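Long-range contacts in cytosine-specific methyltransferase (Escherichia coli O157:H7 EDL933, PDB 3G7U), which probably methylates cytosine in DNA at carbon 5, taking the methyl group from S-adenosyl-L-methionine: residues 195-200 with 321-326; 212-217 with 254-259; 283-288 with 311-316; 317-322 with 342-347. One frame throughout, in Å; residues are numbered along the deposited sequence. Where two conformers were deposited one is given.

From the N terminus, the chain passes through the large mixed sheet, then enters helix 193-196 and the turn behind it, where contact 1 opens. That contact closes on helix 321-328, and contacts 2 and 3 lie within the long excursion it spans, in series. Contact 2 joins the chain just before strand 216-217 to the turn leading into strand 256-258, and contact 3 ties two parts of the long loop between helices 262-269 and 321-328. Contact 4 begins as contact 1 ends, sharing Pro-321 and Arg-322, and fixes helix 321-328 against helix 340-348. Contacts 1, 2 and 4 meet where Gly-254 O faces Arg-322 N; contacts 3 and 4 meet at His-312 N and Arg-317 O.

Contact 1 (195-200 with 321-326); sequences DALYGL and PREAAR
Arg-326 reaches from helix 321-328, whose sequence matches motif IX of the C5-methyltransferases, into the type II beta turn Leu-197 to Leu-200 that follows helix 193-196. Its CB lies 4.0 Å from Ala-196 O. Chi1 of -71° sets CG anti to the carbonyl carbon, 4.1 Å from Ala-196 O; from there the chain is extended to NE, and CD passes the same carbonyl closely, 3.0 Å from Ala-196 O. NE and CZ then slide alongside Leu-200, whose CD2 covers the centre of one guanidinium face. At the tip, NH2 is gripped by two backbone oxygens: it donates to Ala-196 O at 2.9 Å and, more nearly straight (165°), to Tyr-198 O at 2.9 Å. The second oxygen lies in the guanidinium plane, although NH2 itself stands above the Tyr-198 carbonyl plane. NH1 reaches Tyr-198 O through a water and forms a salt bridge with Asp-332, so the arginine spans both the turn and the chain beyond its own helix. Nearly one helical turn earlier, Glu-323 OE1 accepts from Thr-320 N and forms a salt bridge with Arg-317, leaving the side chain's aliphatic part to the leucines: CB meets Leu-197 CD2 at 3.9 Å, and CG touches Leu-200 CD1 at 3.5 Å.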
loop_
_atom_site.group_PDB
_atom_site.type_symbol
_atom_site.label_atom_id
_atom_site.label_comp_id
_atom_site.label_asym_id
_atom_site.label_seq_id
_atom_site.Cartn_x
_atom_site.Cartn_y
_atom_site.Cartn_z
ATOM N N ASP A 195 20.125 -0.737 -0.054
ATOM C CA ASP A 195 19.763 -1.040 -1.447
ATOM C C ASP A 195 18.591 -0.184 -1.911
ATOM O O ASP A 195 18.540 0.231 -3.070
ATOM C CB ASP A 195 19.325 -2.502 -1.608
ATOM C CG ASP A 195 20.400 -3.508 -1.194
ATOM O OD1 ASP A 195 21.600 -3.253 -1.437
ATOM O OD2 ASP A 195 20.021 -4.564 -0.631
ATOM N N ALA A 196 17.638 0.059 -1.013
ATOM C CA ALA A 196 16.389 0.742 -1.453
ATOM C C ALA A 196 16.674 2.206 -1.735
ATOM O O ALA A 196 16.109 2.774 -2.655
ATOM C CB ALA A 196 15.309 0.628 -0.376
ATOM N N LEU A 197 17.601 2.776 -0.974
ATOM C CA LEU A 197 17.924 4.220 -1.049
ATOM C C LEU A 197 19.030 4.562 -2.051
ATOM O O LEU A 197 19.364 5.737 -2.218
ATOM C CB LEU A 197 18.276 4.751 0.332
ATOM C CG LEU A 197 17.173 4.606 1.371
ATOM C CD1 LEU A 197 17.491 5.430 2.593
ATOM C CD2 LEU A 197 15.823 5.016 0.785
ATOM N N TYR A 198 19.531 3.547 -2.770
ATOM C CA TYR A 198 20.618 3.707 -3.744
ATOM C C TYR A 198 20.316 4.791 -4.753
ATOM O O TYR A 198 19.239 4.770 -5.395
ATOM C CB TYR A 198 20.882 2.407 -4.537
ATOM C CG TYR A 198 21.752 2.668 -5.762
ATOM C CD1 TYR A 198 23.133 2.780 -5.624
ATOM C CD2 TYR A 198 21.195 2.878 -7.032
ATOM C CE1 TYR A 198 23.943 3.054 -6.713
ATOM C CE2 TYR A 198 21.994 3.181 -8.126
ATOM C CZ TYR A 198 23.375 3.260 -7.937
ATOM O OH TYR A 198 24.205 3.538 -8.976
ATOM N N GLY A 199 21.275 5.702 -4.945
ATOM C CA GLY A 199 21.252 6.615 -6.114
ATOM C C GLY A 199 20.421 7.883 -5.960
ATOM O O GLY A 199 20.356 8.714 -6.867
ATOM N N LEU A 200 19.796 8.049 -4.799
ATOM C CA LEU A 200 19.036 9.255 -4.511
ATOM C C LEU A 200 19.997 10.415 -4.208
ATOM O O LEU A 200 21.148 10.175 -3.789
ATOM C CB LEU A 200 18.085 8.995 -3.322
ATOM C CG LEU A 200 16.855 8.084 -3.561
ATOM C CD1 LEU A 200 16.214 7.700 -2.233
ATOM C CD2 LEU A 200 15.793 8.741 -4.454
ATOM N N PRO A 321 9.950 12.106 1.853
ATOM C CA PRO A 321 8.822 11.271 1.399
ATOM C C PRO A 321 9.223 10.235 0.345
ATOM O O PRO A 321 8.714 9.106 0.354
ATOM C CB PRO A 321 7.865 12.308 0.782
ATOM C CG PRO A 321 8.128 13.541 1.524
ATOM C CD PRO A 321 9.634 13.543 1.841
ATOM N N ARG A 322 10.102 10.601 -0.583
ATOM C CA ARG A 322 10.457 9.625 -1.614
ATOM C C ARG A 322 11.242 8.459 -1.011
ATOM O O ARG A 322 11.052 7.317 -1.402
ATOM C CB ARG A 322 11.245 10.264 -2.768
ATOM C CG ARG A 322 11.721 9.301 -3.893
ATOM C CD ARG A 322 10.603 8.483 -4.553
ATOM N NE ARG A 322 9.642 9.328 -5.245
ATOM C CZ ARG A 322 8.438 8.922 -5.643
ATOM N NH1 ARG A 322 8.059 7.655 -5.461
ATOM N NH2 ARG A 322 7.629 9.773 -6.271
ATOM N N GLU A 323 12.068 8.740 -0.008
ATOM C CA GLU A 323 12.783 7.666 0.687
ATOM C C GLU A 323 11.832 6.737 1.418
ATOM O O GLU A 323 11.990 5.517 1.342
ATOM C CB GLU A 323 13.825 8.249 1.655
ATOM C CG GLU A 323 15.019 8.859 0.873
ATOM C CD GLU A 323 15.947 9.770 1.696
ATOM O OE1 GLU A 323 15.594 10.166 2.828
ATOM O OE2 GLU A 323 17.046 10.128 1.177
ATOM N N ALA A 324 10.841 7.305 2.109
ATOM C CA ALA A 324 9.814 6.509 2.743
ATOM C C ALA A 324 9.040 5.653 1.733
ATOM O O ALA A 324 8.731 4.464 2.018
ATOM C CB ALA A 324 8.859 7.403 3.510
ATOM N N ALA A 325 8.720 6.245 0.583
ATOM C CA ALA A 325 7.995 5.536 -0.509
ATOM C C ALA A 325 8.806 4.352 -0.958
ATOM O O ALA A 325 8.266 3.252 -1.150
ATOM C CB ALA A 325 7.748 6.452 -1.690
ATOM N N ARG A 326 10.128 4.557 -1.141
ATOM C CA ARG A 326 10.948 3.440 -1.560
ATOM C C ARG A 326 10.967 2.351 -0.499
ATOM O O ARG A 326 10.867 1.152 -0.802
ATOM C CB ARG A 326 12.371 3.914 -1.834
ATOM C CG ARG A 326 12.505 4.758 -3.068
ATOM C CD ARG A 326 13.889 4.556 -3.620
ATOM N NE ARG A 326 14.149 5.202 -4.928
ATOM C CZ ARG A 326 15.369 5.322 -5.432
ATOM N NH1 ARG A 326 15.581 5.931 -6.597
ATOM N NH2 ARG A 326 16.395 4.839 -4.733
HETATM O O HOH W 1 18.181 6.005 -7.582
#

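Contact 2 (212-217 with 254-259); sequences SESWRT and GCTGTL
Ser-214 OG donates to Cys-255 O from almost directly above the carbonyl plane, 78° out of it, with a C=O...donor angle of only 101°; the O-O separation is nonetheless just 2.7 Å. Ser-214 was modelled in two conformers and this bond belongs to one of them, so it is doubtful as a permanent link. The acceptor belongs to the central residue of an inverse gamma turn, Gly-254 to Thr-256, which links strand 251-252 to strand 256-258 and is closed by a weak bond from Thr-256 N to Gly-254 O. Strand 216-217 pairs antiparallel with strand 251-252, and Ser-214 lies just before it, facing the turn that follows its partner. In that conformer its OG is anti to the backbone N (chi1 -171°), which sets it over the cysteine peptide. A weak bond from Cys-255 N to Ser-214 O, at 3.4 Å, adds a second link through the same two residues. Water extends the joint at both ends. One molecule accepts from Ser-214 N at 2.7 Å and from Gly-254 N at 2.8 Å; another donates to Cys-255 O and accepts from Arg-216 NH1, which also bonds to Ile-203 O. Arg-216 CG packs on Cys-255 CB at 3.7 Å, and beyond it the chain bends at chi2 and chi3; Cys-255 SG lies 4.0 Å from Arg-216 CB. At the end of the turn, Thr-256 directs OG1 to Lys-340, and its CB rests 3.8 Å from Ser-214 CB, again as placed in the one conformer.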
loop_
_atom_site.group_PDB
_atom_site.type_symbol
_atom_site.label_atom_id
_atom_site.label_comp_id
_atom_site.label_asym_id
_atom_site.label_seq_id
_atom_site.Cartn_x
_atom_site.Cartn_y
_atom_site.Cartn_z
ATOM N N SER A 212 5.576 23.246 -3.590
ATOM C CA SER A 212 6.033 22.803 -4.920
ATOM C C SER A 212 6.763 21.451 -4.876
ATOM O O SER A 212 7.287 21.054 -3.835
ATOM C CB SER A 212 6.915 23.883 -5.551
ATOM O OG SER A 212 6.267 25.150 -5.520
ATOM N N GLU A 213 6.664 20.749 -6.003
ATOM C CA GLU A 213 7.235 19.431 -6.178
ATOM C C GLU A 213 8.736 19.568 -6.147
ATOM O O GLU A 213 9.273 20.599 -6.554
ATOM C CB GLU A 213 6.805 18.845 -7.523
ATOM C CG GLU A 213 6.218 17.442 -7.442
ATOM C CD GLU A 213 4.681 17.421 -7.499
ATOM O OE1 GLU A 213 4.045 18.479 -7.727
ATOM O OE2 GLU A 213 4.102 16.323 -7.346
ATOM N N SER A 214 9.397 18.537 -5.627
ATOM C CA SER A 214 10.839 18.513 -5.463
ATOM C C SER A 214 11.406 17.516 -6.456
ATOM O O SER A 214 11.921 16.451 -6.063
ATOM C CB SER A 214 11.197 18.077 -4.051
ATOM O OG SER A 214 12.584 18.252 -3.825
ATOM N N TRP A 215 11.310 17.858 -7.743
ATOM C CA TRP A 215 11.775 16.952 -8.805
ATOM C C TRP A 215 13.312 16.961 -8.809
ATOM O O TRP A 215 13.922 18.033 -8.841
ATOM C CB TRP A 215 11.298 17.407 -10.173
ATOM C CG TRP A 215 9.823 17.387 -10.443
ATOM C CD1 TRP A 215 8.989 18.467 -10.501
ATOM C CD2 TRP A 215 9.026 16.238 -10.747
ATOM N NE1 TRP A 215 7.700 18.052 -10.805
ATOM C CE2 TRP A 215 7.699 16.691 -10.960
ATOM C CE3 TRP A 215 9.300 14.863 -10.849
ATOM C CZ2 TRP A 215 6.644 15.819 -11.264
ATOM C CZ3 TRP A 215 8.245 13.977 -11.168
ATOM C CH2 TRP A 215 6.941 14.461 -11.371
ATOM N N ARG A 216 13.923 15.780 -8.803
ATOM C CA ARG A 216 15.374 15.663 -8.706
ATOM C C ARG A 216 15.888 14.520 -9.556
ATOM O O ARG A 216 15.234 13.474 -9.667
ATOM C CB ARG A 216 15.780 15.419 -7.244
ATOM C CG ARG A 216 15.660 16.623 -6.314
ATOM C CD ARG A 216 16.464 17.851 -6.809
ATOM N NE ARG A 216 17.907 17.539 -6.813
ATOM C CZ ARG A 216 18.669 17.459 -5.754
ATOM N NH1 ARG A 216 18.168 17.662 -4.531
ATOM N NH2 ARG A 216 19.955 17.187 -5.908
ATOM N N THR A 217 17.097 14.702 -10.105
ATOM C CA THR A 217 17.791 13.671 -10.844
ATOM C C THR A 217 18.355 12.601 -9.937
ATOM O O THR A 217 18.941 12.901 -8.865
ATOM C CB THR A 217 18.943 14.316 -11.697
ATOM O OG1 THR A 217 18.357 15.178 -12.662
ATOM C CG2 THR A 217 19.799 13.245 -12.397
ATOM N N GLY A 254 9.389 14.130 -4.895
ATOM C CA GLY A 254 9.364 13.811 -3.464
ATOM C C GLY A 254 10.683 13.855 -2.752
ATOM O O GLY A 254 10.787 13.351 -1.631
ATOM N N CYS A 255 11.705 14.458 -3.365
ATOM C CA CYS A 255 13.012 14.508 -2.739
ATOM C C CYS A 255 13.133 15.817 -1.934
ATOM O O CYS A 255 13.968 16.660 -2.210
ATOM C CB CYS A 255 14.132 14.396 -3.783
ATOM S SG CYS A 255 14.062 12.815 -4.672
ATOM N N THR A 256 12.251 15.987 -0.955
ATOM C CA THR A 256 12.200 17.209 -0.187
ATOM C C THR A 256 12.569 16.924 1.259
ATOM O O THR A 256 12.030 16.010 1.895
ATOM C CB THR A 256 10.811 17.934 -0.298
ATOM O OG1 THR A 256 10.492 18.657 0.906
ATOM C CG2 THR A 256 9.727 17.002 -0.651
ATOM N N GLY A 257 13.517 17.703 1.758
ATOM C CA GLY A 257 13.968 17.510 3.115
ATOM C C GLY A 257 13.231 18.382 4.102
ATOM O O GLY A 257 12.390 19.177 3.729
ATOM N N THR A 258 13.555 18.199 5.375
ATOM C CA THR A 258 13.007 18.989 6.467
ATOM C C THR A 258 14.164 19.795 7.053
ATOM O O THR A 258 15.267 19.276 7.246
ATOM C CB THR A 258 12.374 18.068 7.506
ATOM O OG1 THR A 258 11.268 17.384 6.925
ATOM C CG2 THR A 258 11.861 18.857 8.734
ATOM N N LEU A 259 13.942 21.080 7.302
ATOM C CA LEU A 259 14.934 21.878 7.988
ATOM C C LEU A 259 15.005 21.570 9.502
ATOM O O LEU A 259 14.001 21.750 10.206
ATOM C CB LEU A 259 14.626 23.357 7.746
ATOM C CG LEU A 259 15.593 24.375 8.313
ATOM C CD1 LEU A 259 16.961 24.248 7.651
ATOM C CD2 LEU A 259 14.977 25.788 8.123
HETATM O O HOH W 2 7.822 16.503 -4.783
HETATM O O HOH W 3 15.575 18.482 -3.351
#

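Contact 3 (283-288 with 311-316); sequences TRLDPN and IHPYHP
A single parallel beta bridge pairs Arg-284 with Ile-311. Ile-311 donates its N-H to Thr-283 O at 3.0 Å, and its carbonyl receives Leu-285 N at 2.9 Å in a nearly straight bond lying in the carbonyl plane. From this bridge the Arg-284 side chain follows the other segment into the bend 312-316. CG is anti to the backbone N (chi1 171°), and a bend at chi3 (-95°) places NE 2.7 Å from His-312 O, to which it donates. NH2 makes weaker bonds to the same oxygen and to His-315 O, and reaches Tyr-314 O through a water; NH1 goes to Leu-271 O. Pro-313 O lies over one guanidinium face, 3.2 Å above its plane, without a hydrogen bond. The bend lies in the region that, by sequence, probably falls between motifs VIII and IX, near the ends of a loop whose residues 295-307 are not modelled. Within the bend, His-312 ND1 accepts from both Tyr-314 N and His-315 N. Prolines fill the other end: Pro-287 CB approaches Tyr-314 OH at 3.3 Å, and Pro-287 CD packs against Pro-313 CB at 3.9 Å. Pro-313 CB also lies 3.4 Å from Leu-285 O, a buried carbonyl oxygen that finds no partner.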
loop_
_atom_site.group_PDB
_atom_site.type_symbol
_atom_site.label_atom_id
_atom_site.label_comp_id
_atom_site.label_asym_id
_atom_site.label_seq_id
_atom_site.Cartn_x
_atom_site.Cartn_y
_atom_site.Cartn_z
ATOM N N THR A 283 14.201 6.985 15.089
ATOM C CA THR A 283 15.224 5.972 15.117
ATOM C C THR A 283 16.015 6.023 13.852
ATOM O O THR A 283 15.443 6.069 12.763
ATOM C CB THR A 283 14.610 4.547 15.253
ATOM O OG1 THR A 283 13.833 4.476 16.450
ATOM C CG2 THR A 283 15.685 3.493 15.288
ATOM N N ARG A 284 17.335 6.005 13.973
ATOM C CA ARG A 284 18.175 5.903 12.790
ATOM C C ARG A 284 18.078 4.533 12.139
ATOM O O ARG A 284 18.183 3.500 12.812
ATOM C CB ARG A 284 19.628 6.289 13.100
ATOM C CG ARG A 284 20.625 6.015 11.991
ATOM C CD ARG A 284 21.863 6.860 12.145
ATOM N NE ARG A 284 21.785 8.092 11.355
ATOM C CZ ARG A 284 22.683 9.066 11.387
ATOM N NH1 ARG A 284 23.736 8.978 12.207
ATOM N NH2 ARG A 284 22.522 10.136 10.612
ATOM N N LEU A 285 17.861 4.538 10.825
ATOM C CA LEU A 285 17.840 3.322 10.026
ATOM C C LEU A 285 19.210 2.655 10.014
ATOM O O LEU A 285 20.248 3.327 9.994
ATOM C CB LEU A 285 17.438 3.617 8.585
ATOM C CG LEU A 285 15.985 4.099 8.382
ATOM C CD1 LEU A 285 15.792 4.747 7.039
ATOM C CD2 LEU A 285 15.045 2.909 8.514
ATOM N N ASP A 286 19.194 1.324 10.018
ATOM C CA ASP A 286 20.400 0.540 9.811
ATOM C C ASP A 286 20.429 0.244 8.340
ATOM O O ASP A 286 19.479 -0.354 7.796
ATOM C CB ASP A 286 20.318 -0.745 10.659
ATOM C CG ASP A 286 21.520 -1.700 10.468
ATOM O OD1 ASP A 286 22.376 -1.559 9.557
ATOM O OD2 ASP A 286 21.563 -2.667 11.257
ATOM N N PRO A 287 21.521 0.639 7.666
ATOM C CA PRO A 287 21.626 0.436 6.218
ATOM C C PRO A 287 21.590 -1.033 5.771
ATOM O O PRO A 287 21.219 -1.322 4.626
ATOM C CB PRO A 287 22.973 1.074 5.861
ATOM C CG PRO A 287 23.702 1.188 7.132
ATOM C CD PRO A 287 22.723 1.285 8.233
ATOM N N ASN A 288 22.006 -1.941 6.659
ATOM C CA ASN A 288 21.956 -3.383 6.374
ATOM C C ASN A 288 20.748 -4.059 7.027
ATOM O O ASN A 288 20.652 -5.280 7.061
ATOM C CB ASN A 288 23.268 -4.049 6.822
ATOM C CG ASN A 288 24.480 -3.524 6.055
ATOM O OD1 ASN A 288 24.518 -3.525 4.814
ATOM N ND2 ASN A 288 25.475 -3.066 6.793
ATOM N N ILE A 311 15.241 8.346 10.856
ATOM C CA ILE A 311 16.422 9.146 10.529
ATOM C C ILE A 311 17.229 8.399 9.496
ATOM O O ILE A 311 17.400 7.152 9.582
ATOM C CB ILE A 311 17.282 9.386 11.809
ATOM C CG1 ILE A 311 16.421 9.983 12.925
ATOM C CG2 ILE A 311 18.535 10.235 11.544
ATOM C CD1 ILE A 311 15.718 11.260 12.568
ATOM N N HIS A 312 17.732 9.136 8.516
ATOM C CA HIS A 312 18.538 8.586 7.466
ATOM C C HIS A 312 19.816 7.946 8.060
ATOM O O HIS A 312 20.340 8.464 9.064
ATOM C CB HIS A 312 18.934 9.730 6.551
ATOM C CG HIS A 312 19.454 9.287 5.230
ATOM N ND1 HIS A 312 20.775 8.961 5.025
ATOM C CD2 HIS A 312 18.829 9.100 4.045
ATOM C CE1 HIS A 312 20.941 8.590 3.763
ATOM N NE2 HIS A 312 19.779 8.682 3.142
ATOM N N PRO A 313 20.291 6.831 7.474
ATOM C CA PRO A 313 21.439 6.121 8.082
ATOM C C PRO A 313 22.744 6.910 8.061
ATOM O O PRO A 313 23.562 6.769 9.000
ATOM C CB PRO A 313 21.571 4.866 7.225
ATOM C CG PRO A 313 20.939 5.224 5.892
ATOM C CD PRO A 313 19.797 6.121 6.271
ATOM N N TYR A 314 22.922 7.724 7.023
ATOM C CA TYR A 314 24.170 8.459 6.785
ATOM C C TYR A 314 24.057 9.978 7.017
ATOM O O TYR A 314 24.984 10.599 7.556
ATOM C CB TYR A 314 24.682 8.158 5.383
ATOM C CG TYR A 314 24.879 6.670 5.114
ATOM C CD1 TYR A 314 25.568 5.851 6.021
ATOM C CD2 TYR A 314 24.390 6.085 3.948
ATOM C CE1 TYR A 314 25.755 4.487 5.768
ATOM C CE2 TYR A 314 24.568 4.715 3.688
ATOM C CZ TYR A 314 25.251 3.934 4.596
ATOM O OH TYR A 314 25.423 2.589 4.322
ATOM N N HIS A 315 22.923 10.562 6.629
ATOM C CA HIS A 315 22.690 11.996 6.785
ATOM C C HIS A 315 21.988 12.321 8.077
ATOM O O HIS A 315 21.124 11.566 8.548
ATOM C CB HIS A 315 21.891 12.570 5.594
ATOM C CG HIS A 315 22.541 12.334 4.271
ATOM N ND1 HIS A 315 23.815 12.769 3.982
ATOM C CD2 HIS A 315 22.103 11.697 3.162
ATOM C CE1 HIS A 315 24.134 12.411 2.753
ATOM N NE2 HIS A 315 23.117 11.746 2.239
ATOM N N PRO A 316 22.340 13.469 8.674
ATOM C CA PRO A 316 21.737 13.837 9.940
ATOM C C PRO A 316 20.341 14.483 9.828
ATOM O O PRO A 316 20.153 15.639 10.190
ATOM C CB PRO A 316 22.762 14.809 10.538
ATOM C CG PRO A 316 23.428 15.443 9.347
ATOM C CD PRO A 316 23.381 14.432 8.235
HETATM O O HOH W 4 24.923 11.689 10.147
#

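Contact 4 (317-322 with 342-347); sequences RVITPR and HSFRQI
Phe-344 holds CG anti to its carbonyl carbon (chi1 -83°), and chi2 of 111° turns the ring so that one face receives Pro-321 CA. This is a CH-pi contact, 4.2 Å from CA to the ring centroid and 28° off the normal. It packs helix 340-348, which by sequence probably leads into motif X, against the first turn of helix 321-328. Pro-321 opens that turn and Thr-320 is its N-cap, with OG1 bonded to Glu-323 N, the half that completes a capping box between these two residues. Phe-344 CZ, at the ring's rim, comes up to the chain just before the helix: it lies 3.3 Å from Ile-319 O, an oxygen at the ring edge near the plane, and 3.7 Å from Pro-321 CD. Ile-319 CG1 adds a looser touch at CE2. The proline ring also meets Ser-343, which was modelled in two conformers; in one of them OG bonds to Thr-339 O and comes within 3.3 Å of Pro-321 CB, a contact that is therefore doubtful. One helical turn on from that serine, Ile-347 brings its CD1 methyl to 3.3 Å from Pro-321 O.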
loop_
_atom_site.group_PDB
_atom_site.type_symbol
_atom_site.label_atom_id
_atom_site.label_comp_id
_atom_site.label_asym_id
_atom_site.label_seq_id
_atom_site.Cartn_x
_atom_site.Cartn_y
_atom_site.Cartn_z
ATOM N N ARG A 317 19.338 13.706 9.401
ATOM C CA ARG A 317 18.044 14.281 9.069
ATOM C C ARG A 317 16.986 13.172 9.048
ATOM O O ARG A 317 17.337 11.998 8.896
ATOM C CB ARG A 317 18.114 14.959 7.687
ATOM C CG ARG A 317 18.602 14.053 6.568
ATOM C CD ARG A 317 18.238 14.663 5.234
ATOM N NE ARG A 317 18.656 13.914 4.048
ATOM C CZ ARG A 317 18.016 12.860 3.520
ATOM N NH1 ARG A 317 16.914 12.377 4.087
ATOM N NH2 ARG A 317 18.462 12.312 2.392
ATOM N N VAL A 318 15.703 13.538 9.159
ATOM C CA VAL A 318 14.646 12.574 8.877
ATOM C C VAL A 318 14.658 12.250 7.391
ATOM O O VAL A 318 15.205 13.024 6.596
ATOM C CB VAL A 318 13.263 13.110 9.282
ATOM C CG1 VAL A 318 13.233 13.365 10.778
ATOM C CG2 VAL A 318 12.969 14.417 8.573
ATOM N N ILE A 319 14.108 11.098 7.011
ATOM C CA ILE A 319 14.045 10.696 5.597
ATOM C C ILE A 319 13.040 11.572 4.822
ATOM O O ILE A 319 12.173 12.189 5.446
ATOM C CB ILE A 319 13.711 9.161 5.449
ATOM C CG1 ILE A 319 12.345 8.824 6.078
ATOM C CG2 ILE A 319 14.913 8.299 6.033
ATOM C CD1 ILE A 319 11.924 7.344 5.842
ATOM N N THR A 320 13.131 11.580 3.492
ATOM C CA THR A 320 12.247 12.327 2.643
ATOM C C THR A 320 11.031 11.468 2.311
ATOM O O THR A 320 11.043 10.242 2.498
ATOM C CB THR A 320 12.921 12.685 1.306
ATOM O OG1 THR A 320 13.187 11.480 0.607
ATOM C CG2 THR A 320 14.221 13.424 1.528
ATOM N N PRO A 321 9.950 12.106 1.853
ATOM C CA PRO A 321 8.822 11.271 1.399
ATOM C C PRO A 321 9.223 10.235 0.345
ATOM O O PRO A 321 8.714 9.106 0.354
ATOM C CB PRO A 321 7.865 12.308 0.782
ATOM C CG PRO A 321 8.128 13.541 1.524
ATOM C CD PRO A 321 9.634 13.543 1.841
ATOM N N ARG A 322 10.102 10.601 -0.583
ATOM C CA ARG A 322 10.457 9.625 -1.614
ATOM C C ARG A 322 11.242 8.459 -1.011
ATOM O O ARG A 322 11.052 7.317 -1.402
ATOM C CB ARG A 322 11.245 10.264 -2.768
ATOM C CG ARG A 322 11.721 9.301 -3.893
ATOM C CD ARG A 322 10.603 8.483 -4.553
ATOM N NE ARG A 322 9.642 9.328 -5.245
ATOM C CZ ARG A 322 8.438 8.922 -5.643
ATOM N NH1 ARG A 322 8.059 7.655 -5.461
ATOM N NH2 ARG A 322 7.629 9.773 -6.271
ATOM N N HIS A 342 1.183 15.252 4.144
ATOM C CA HIS A 342 0.208 14.357 3.510
ATOM C C HIS A 342 0.860 13.133 2.914
ATOM O O HIS A 342 0.349 12.050 3.097
ATOM C CB HIS A 342 -0.634 15.083 2.463
ATOM C CG HIS A 342 -1.653 15.999 3.066
ATOM N ND1 HIS A 342 -2.631 15.547 3.928
ATOM C CD2 HIS A 342 -1.826 17.338 2.963
ATOM C CE1 HIS A 342 -3.370 16.570 4.321
ATOM N NE2 HIS A 342 -2.905 17.668 3.748
ATOM N N SER A 343 1.992 13.301 2.233
ATOM C CA SER A 343 2.620 12.163 1.569
ATOM C C SER A 343 3.051 11.095 2.586
ATOM O O SER A 343 2.855 9.914 2.346
ATOM C CB SER A 343 3.767 12.630 0.662
ATOM O OG SER A 343 4.747 13.363 1.402
ATOM N N PHE A 344 3.594 11.506 3.745
ATOM C CA PHE A 344 4.013 10.530 4.756
ATOM C C PHE A 344 2.844 9.732 5.307
ATOM O O PHE A 344 2.965 8.517 5.545
ATOM C CB PHE A 344 4.752 11.212 5.908
ATOM C CG PHE A 344 6.208 11.453 5.631
ATOM C CD1 PHE A 344 6.681 12.747 5.467
ATOM C CD2 PHE A 344 7.089 10.403 5.537
ATOM C CE1 PHE A 344 8.009 12.991 5.217
ATOM C CE2 PHE A 344 8.435 10.642 5.271
ATOM C CZ PHE A 344 8.885 11.925 5.106
ATOM N N ARG A 345 1.728 10.415 5.552
ATOM C CA ARG A 345 0.477 9.732 5.900
ATOM C C ARG A 345 0.021 8.797 4.781
ATOM O O ARG A 345 -0.292 7.641 5.068
ATOM C CB ARG A 345 -0.627 10.722 6.278
ATOM C CG ARG A 345 -0.428 11.307 7.663
ATOM C CD ARG A 345 -1.151 12.658 7.823
ATOM N NE ARG A 345 -2.603 12.533 7.714
ATOM C CZ ARG A 345 -3.416 12.266 8.738
ATOM N NH1 ARG A 345 -2.921 12.094 9.966
ATOM N NH2 ARG A 345 -4.731 12.172 8.533
ATOM N N GLN A 346 0.019 9.246 3.520
ATOM C CA GLN A 346 -0.396 8.368 2.407
ATOM C C GLN A 346 0.443 7.090 2.312
ATOM O O GLN A 346 -0.083 5.993 2.095
ATOM C CB GLN A 346 -0.335 9.112 1.076
ATOM C CG GLN A 346 -1.353 10.282 1.006
ATOM C CD GLN A 346 -1.285 11.068 -0.275
ATOM O OE1 GLN A 346 -0.257 11.172 -0.897
ATOM N NE2 GLN A 346 -2.399 11.615 -0.690
ATOM N N ILE A 347 1.754 7.261 2.447
ATOM C CA ILE A 347 2.692 6.143 2.441
ATOM C C ILE A 347 2.493 5.180 3.626
ATOM O O ILE A 347 2.341 3.965 3.424
ATOM C CB ILE A 347 4.147 6.681 2.367
ATOM C CG1 ILE A 347 4.328 7.369 1.025
ATOM C CG2 ILE A 347 5.154 5.501 2.406
ATOM C CD1 ILE A 347 5.516 8.367 0.985
#